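Local coordinates for protein YrbA (Sinorhizobium meliloti 2011, PDB 5NFM) that binds divalent metal cations such as copper through two conserved histidines and belongs to the BolA-like family, at residues A[31-36]-A[67-72]; A[12-17]-A[35-40]. All coordinates share one frame; numbering follows the deposited sequence.

Interaction 1 (A[31-36]-A[67-72]); sequences YAAEVV and LALQTS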
loop_
_atom_site.group_PDB
_atom_site.type_symbol
_atom_site.label_atom_id
_atom_site.label_comp_id
_atom_site.label_asym_id
_atom_site.label_seq_id
_atom_site.Cartn_x
_atom_site.Cartn_y
_atom_site.Cartn_z
ATOM N N TYR A 31 7.472 6.176 3.424
ATOM C CA TYR A 31 7.595 4.793 3.004
ATOM C C TYR A 31 7.262 4.674 1.523
ATOM O O TYR A 31 6.638 5.563 0.927
ATOM C CB TYR A 31 6.609 3.903 3.783
ATOM C CG TYR A 31 6.824 3.867 5.283
ATOM C CD1 TYR A 31 6.354 4.887 6.102
ATOM C CD2 TYR A 31 7.482 2.803 5.891
ATOM C CE1 TYR A 31 6.525 4.846 7.481
ATOM C CE2 TYR A 31 7.657 2.755 7.272
ATOM C CZ TYR A 31 7.173 3.782 8.060
ATOM O OH TYR A 31 7.321 3.751 9.428
ATOM N N ALA A 32 7.668 3.544 0.943
ATOM C CA ALA A 32 7.198 3.117 -0.361
ATOM C C ALA A 32 6.618 1.716 -0.206
ATOM O O ALA A 32 7.113 0.910 0.583
ATOM C CB ALA A 32 8.330 3.121 -1.388
ATOM N N ALA A 33 5.547 1.444 -0.938
ATOM C CA ALA A 33 4.879 0.149 -0.902
ATOM C C ALA A 33 4.663 -0.363 -2.316
ATOM O O ALA A 33 4.174 0.373 -3.177
ATOM C CB ALA A 33 3.522 0.236 -0.195
ATOM N N GLU A 34 5.011 -1.630 -2.541
ATOM C CA GLU A 34 4.583 -2.358 -3.726
ATOM C C GLU A 34 3.475 -3.314 -3.308
ATOM O O GLU A 34 3.627 -4.049 -2.327
ATOM C CB GLU A 34 5.723 -3.141 -4.368
ATOM C CG GLU A 34 5.253 -3.861 -5.614
ATOM C CD GLU A 34 6.362 -4.542 -6.359
ATOM O OE1 GLU A 34 7.504 -4.584 -5.852
ATOM O OE2 GLU A 34 6.083 -5.032 -7.469
ATOM N N VAL A 35 2.356 -3.269 -4.031
ATOM C CA VAL A 35 1.205 -4.108 -3.736
ATOM C C VAL A 35 0.795 -4.809 -5.022
ATOM O O VAL A 35 0.476 -4.148 -6.020
ATOM C CB VAL A 35 0.026 -3.301 -3.161
ATOM C CG1 VAL A 35 -1.089 -4.235 -2.728
ATOM C CG2 VAL A 35 0.484 -2.416 -2.001
ATOM N N VAL A 36 0.788 -6.139 -4.989
ATOM C CA VAL A 36 0.442 -6.967 -6.138
ATOM C C VAL A 36 -0.808 -7.755 -5.763
ATOM O O VAL A 36 -0.801 -8.486 -4.767
ATOM C CB VAL A 36 1.587 -7.921 -6.511
ATOM C CG1 VAL A 36 1.217 -8.734 -7.743
ATOM C CG2 VAL A 36 2.871 -7.146 -6.754
ATOM N N LEU A 67 3.265 7.586 1.606
ATOM C CA LEU A 67 3.251 6.197 1.139
ATOM C C LEU A 67 3.296 6.211 -0.391
ATOM O O LEU A 67 2.258 6.314 -1.055
ATOM C CB LEU A 67 2.020 5.454 1.665
ATOM C CG LEU A 67 2.043 3.942 1.411
ATOM C CD1 LEU A 67 3.186 3.269 2.158
ATOM C CD2 LEU A 67 0.714 3.330 1.804
ATOM N N ALA A 68 4.505 6.121 -0.948
ATOM C CA ALA A 68 4.687 6.125 -2.397
ATOM C C ALA A 68 4.380 4.730 -2.939
ATOM O O ALA A 68 4.930 3.740 -2.452
ATOM C CB ALA A 68 6.122 6.518 -2.737
ATOM N N LEU A 69 3.521 4.651 -3.955
ATOM C CA LEU A 69 2.893 3.394 -4.336
ATOM C C LEU A 69 3.344 2.860 -5.693
ATOM O O LEU A 69 3.523 3.610 -6.662
ATOM C CB LEU A 69 1.367 3.548 -4.380
ATOM C CG LEU A 69 0.694 3.857 -3.037
ATOM C CD1 LEU A 69 -0.791 4.123 -3.223
ATOM C CD2 LEU A 69 0.906 2.726 -2.041
ATOM N N GLN A 70 3.477 1.538 -5.748
ATOM C CA GLN A 70 3.631 0.786 -6.983
ATOM C C GLN A 70 2.671 -0.388 -6.899
ATOM O O GLN A 70 2.706 -1.142 -5.921
ATOM C CB GLN A 70 5.078 0.296 -7.095
ATOM C CG GLN A 70 5.400 -0.668 -8.203
ATOM C CD GLN A 70 6.836 -1.160 -8.105
ATOM O OE1 GLN A 70 7.583 -0.759 -7.209
ATOM N NE2 GLN A 70 7.226 -2.038 -9.019
ATOM N N THR A 71 1.807 -0.536 -7.898
ATOM C CA THR A 71 0.805 -1.585 -7.881
ATOM C C THR A 71 0.773 -2.315 -9.215
ATOM O O THR A 71 1.109 -1.764 -10.268
ATOM C CB THR A 71 -0.585 -1.003 -7.560
ATOM O OG1 THR A 71 -0.856 0.102 -8.423
ATOM C CG2 THR A 71 -0.660 -0.519 -6.118
ATOM N N SER A 72 0.321 -3.567 -9.164
ATOM C CA SER A 72 0.206 -4.383 -10.364
ATOM C C SER A 72 -0.629 -5.614 -10.038
ATOM O O SER A 72 -0.870 -5.945 -8.874
ATOM C CB SER A 72 1.585 -4.823 -10.867
ATOM O OG SER A 72 2.273 -5.529 -9.848
HETATM O O HOH W 1 3.923 -3.812 -8.773
#
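Five backbone hydrogen bonds join Tyr31 to Val35 with Ala68 to Ser72 in a parallel ladder, each odd-numbered residue of 31-36 bonding to even-numbered ones of 67-72. The shortest runs from Ala33 N to Ala68 O at 2.8 Å, nearly straight down the acceptor's C=O bond. At the far end Ser72 N reaches Val35 O at 3.2 Å and is bent to 148° at the hydrogen. CA-H...O contacts fill in between, as from Glu34 CA to Gln70 O at 3.1 Å.

One water ties the side chains Glu34 and Ser72: it donates to Glu34 OE2 at 2.8 Å and lies 2.6 Å from Ser72 OG. Glu34, with CG anti to the backbone N (chi1 -179°), extends across Gln70. In one of two modelled Gln70 conformers, so only part of the time, the amide lies stacked on the carboxylate, planes 11° apart. An alanine in place of Glu34 would probably leave the water without its carboxylate acceptor and, for that conformer, the Gln70 amide without its flat neighbour.

On the other face, Leu67 CD1 wedges between Tyr31 CB and Ala33 CB, 3.8 Å from the former. Helix 5-13 meets Leu67 and Val35 through Ile6 and Ile10, while helix 45-56 packs on Leu69 and its Gln48 bonds Thr71 OG1. Strand 31-36 is central in the sheet, with strand 18-23 antiparallel along its other edge.

Interaction 2 (A[12-17]-A[35-40]); sequences AGIPGA and VVAEAF
Ile14 and Ala17 meet Val35, Ala37 and Phe40 mainly through apolar groups. Ile14 uses both branches. Its CG2 methyl rests 3.8 Å from Ala37 CB, while CD1, anti to CA (chi2 179°), extends to Phe40 CZ at 3.9 Å. This tip approaches the ring obliquely, the two side chains crossing at about a right angle. Ala17 CB completes the patch, lying 3.9 Å from Val35 CG1 and 4.2 Å from Ala37 CB.

Ala37 CB therefore touches three groups: the two side chains of segment 12-17 and, within its own segment, the Phe40 ring. It sits 3.9 Å above the ring plane, over the centre, while Val35 O lies in the plane at the ring's edge. Methyl and carbonyl probably help to set the tilt of the ring, whose surroundings also include Thr71, Met51 and Val52.

Polar contacts are sparse, and no direct hydrogen bond joins the segments. Ala17 CA approaches Val36 O at 3.3 Å in a CA-H...O contact, with 137° at the hydrogen. A water accepts from Glu38 N at 2.8 Å and donates weakly to Gly16 O, spanning the outer side of the contact.

Backbone turns shape both partners. Ile14 to Ala17 form a type II beta turn closed by Ala17 N to Ile14 O at 3.1 Å. Gly16, at phi 92°, occupies its third position, where a CB would collide with the carbonyl O of Pro15; Pro15 suits the second position. Across from it, Ala37 O accepts from Phe40 N in the short 3-10 segment 38-40.

The contact packs the connection from helix 5-13 to strand 18-23 against the end of strand 31-36 and the turn that follows it, as expected for the helix-strand-strand opening of the BolA-like, class II KH-like fold.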
loop_
_atom_site.group_PDB
_atom_site.type_symbol
_atom_site.label_atom_id
_atom_site.label_comp_id
_atom_site.label_asym_id
_atom_site.label_seq_id
_atom_site.Cartn_x
_atom_site.Cartn_y
_atom_site.Cartn_z
ATOM N N ALA A 12 -5.001 -7.006 5.160
ATOM C CA ALA A 12 -6.350 -7.203 5.686
ATOM C C ALA A 12 -7.390 -6.634 4.728
ATOM O O ALA A 12 -8.450 -7.236 4.517
ATOM C CB ALA A 12 -6.486 -6.544 7.056
ATOM N N GLY A 13 -7.099 -5.470 4.148
ATOM C CA GLY A 13 -8.078 -4.793 3.318
ATOM C C GLY A 13 -8.148 -5.302 1.895
ATOM O O GLY A 13 -9.186 -5.155 1.240
ATOM N N ILE A 14 -7.057 -5.886 1.399
ATOM C CA ILE A 14 -6.961 -6.403 0.036
ATOM C C ILE A 14 -6.544 -7.865 0.161
ATOM O O ILE A 14 -5.358 -8.207 0.018
ATOM C CB ILE A 14 -5.984 -5.584 -0.828
ATOM C CG1 ILE A 14 -6.312 -4.085 -0.742
ATOM C CG2 ILE A 14 -6.033 -6.075 -2.271
ATOM C CD1 ILE A 14 -5.380 -3.195 -1.547
ATOM N N PRO A 15 -7.491 -8.759 0.446
ATOM C CA PRO A 15 -7.132 -10.156 0.711
ATOM C C PRO A 15 -6.393 -10.770 -0.470
ATOM O O PRO A 15 -6.806 -10.638 -1.622
ATOM C CB PRO A 15 -8.491 -10.829 0.948
ATOM C CG PRO A 15 -9.385 -9.731 1.398
ATOM C CD PRO A 15 -8.931 -8.509 0.649
ATOM N N GLY A 16 -5.303 -11.466 -0.175
ATOM C CA GLY A 16 -4.499 -12.097 -1.201
ATOM C C GLY A 16 -3.356 -11.253 -1.725
ATOM O O GLY A 16 -2.542 -11.757 -2.510
ATOM N N ALA A 17 -3.261 -9.992 -1.318
ATOM C CA ALA A 17 -2.216 -9.123 -1.837
ATOM C C ALA A 17 -0.839 -9.572 -1.362
ATOM O O ALA A 17 -0.665 -10.054 -0.242
ATOM C CB ALA A 17 -2.451 -7.686 -1.377
ATOM N N VAL A 35 2.356 -3.269 -4.031
ATOM C CA VAL A 35 1.205 -4.108 -3.736
ATOM C C VAL A 35 0.795 -4.809 -5.022
ATOM O O VAL A 35 0.476 -4.148 -6.020
ATOM C CB VAL A 35 0.026 -3.301 -3.161
ATOM C CG1 VAL A 35 -1.089 -4.235 -2.728
ATOM C CG2 VAL A 35 0.484 -2.416 -2.001
ATOM N N VAL A 36 0.788 -6.139 -4.989
ATOM C CA VAL A 36 0.442 -6.967 -6.138
ATOM C C VAL A 36 -0.808 -7.755 -5.763
ATOM O O VAL A 36 -0.801 -8.486 -4.767
ATOM C CB VAL A 36 1.587 -7.921 -6.511
ATOM C CG1 VAL A 36 1.217 -8.734 -7.743
ATOM C CG2 VAL A 36 2.871 -7.146 -6.754
ATOM N N ALA A 37 -1.884 -7.596 -6.534
ATOM C CA ALA A 37 -3.158 -8.200 -6.157
ATOM C C ALA A 37 -3.969 -8.498 -7.410
ATOM O O ALA A 37 -4.035 -7.673 -8.327
ATOM C CB ALA A 37 -3.962 -7.263 -5.248
ATOM N N GLU A 38 -4.628 -9.661 -7.423
ATOM C CA GLU A 38 -5.454 -10.015 -8.574
ATOM C C GLU A 38 -6.571 -9.004 -8.810
ATOM O O GLU A 38 -6.926 -8.731 -9.969
ATOM C CB GLU A 38 -6.018 -11.425 -8.394
ATOM C CG GLU A 38 -6.776 -11.927 -9.620
ATOM C CD GLU A 38 -5.912 -12.000 -10.872
ATOM O OE1 GLU A 38 -4.715 -12.363 -10.746
ATOM O OE2 GLU A 38 -6.431 -11.690 -11.975
ATOM N N ALA A 39 -7.125 -8.432 -7.734
ATOM C CA ALA A 39 -8.200 -7.457 -7.867
ATOM C C ALA A 39 -7.756 -6.216 -8.632
ATOM O O ALA A 39 -8.606 -5.436 -9.080
ATOM C CB ALA A 39 -8.704 -7.060 -6.481
ATOM N N PHE A 40 -6.447 -6.012 -8.795
ATOM C CA PHE A 40 -5.943 -4.880 -9.556
ATOM C C PHE A 40 -5.981 -5.094 -11.069
ATOM O O PHE A 40 -5.837 -4.118 -11.817
ATOM C CB PHE A 40 -4.499 -4.587 -9.144
ATOM C CG PHE A 40 -4.330 -4.044 -7.733
ATOM C CD1 PHE A 40 -5.392 -3.568 -6.971
ATOM C CD2 PHE A 40 -3.054 -3.994 -7.191
ATOM C CE1 PHE A 40 -5.169 -3.059 -5.690
ATOM C CE2 PHE A 40 -2.828 -3.476 -5.919
ATOM C CZ PHE A 40 -3.887 -3.017 -5.168
HETATM O O HOH W 2 -4.365 -11.525 -5.323
#

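Overall arrangement
Both interactions use strand 31-36 and share Val35 and Val36, with centres about 11 Å apart. Interaction 1 lies about 5 Å from the chain centre and buries 542 Å², relying on a regular backbone ladder; one sheet face is packed against helices, while the other carries Glu34, Gln70 and Ser72 with a water, beside Ala32, Ala68 and Val36. Interaction 2 buries 217 Å², with side-chain contacts that are all apolar; six of its seven touching residues are buried, against four of twelve in interaction 1, although it lies farther from the chain centre, at about 9 Å. The two join where the strands end: Ser72 O lies 3.0 Å from Ala37 N, a probable hydrogen bond, and Thr71 CG2 packs 3.7 Å from Phe40 CE2.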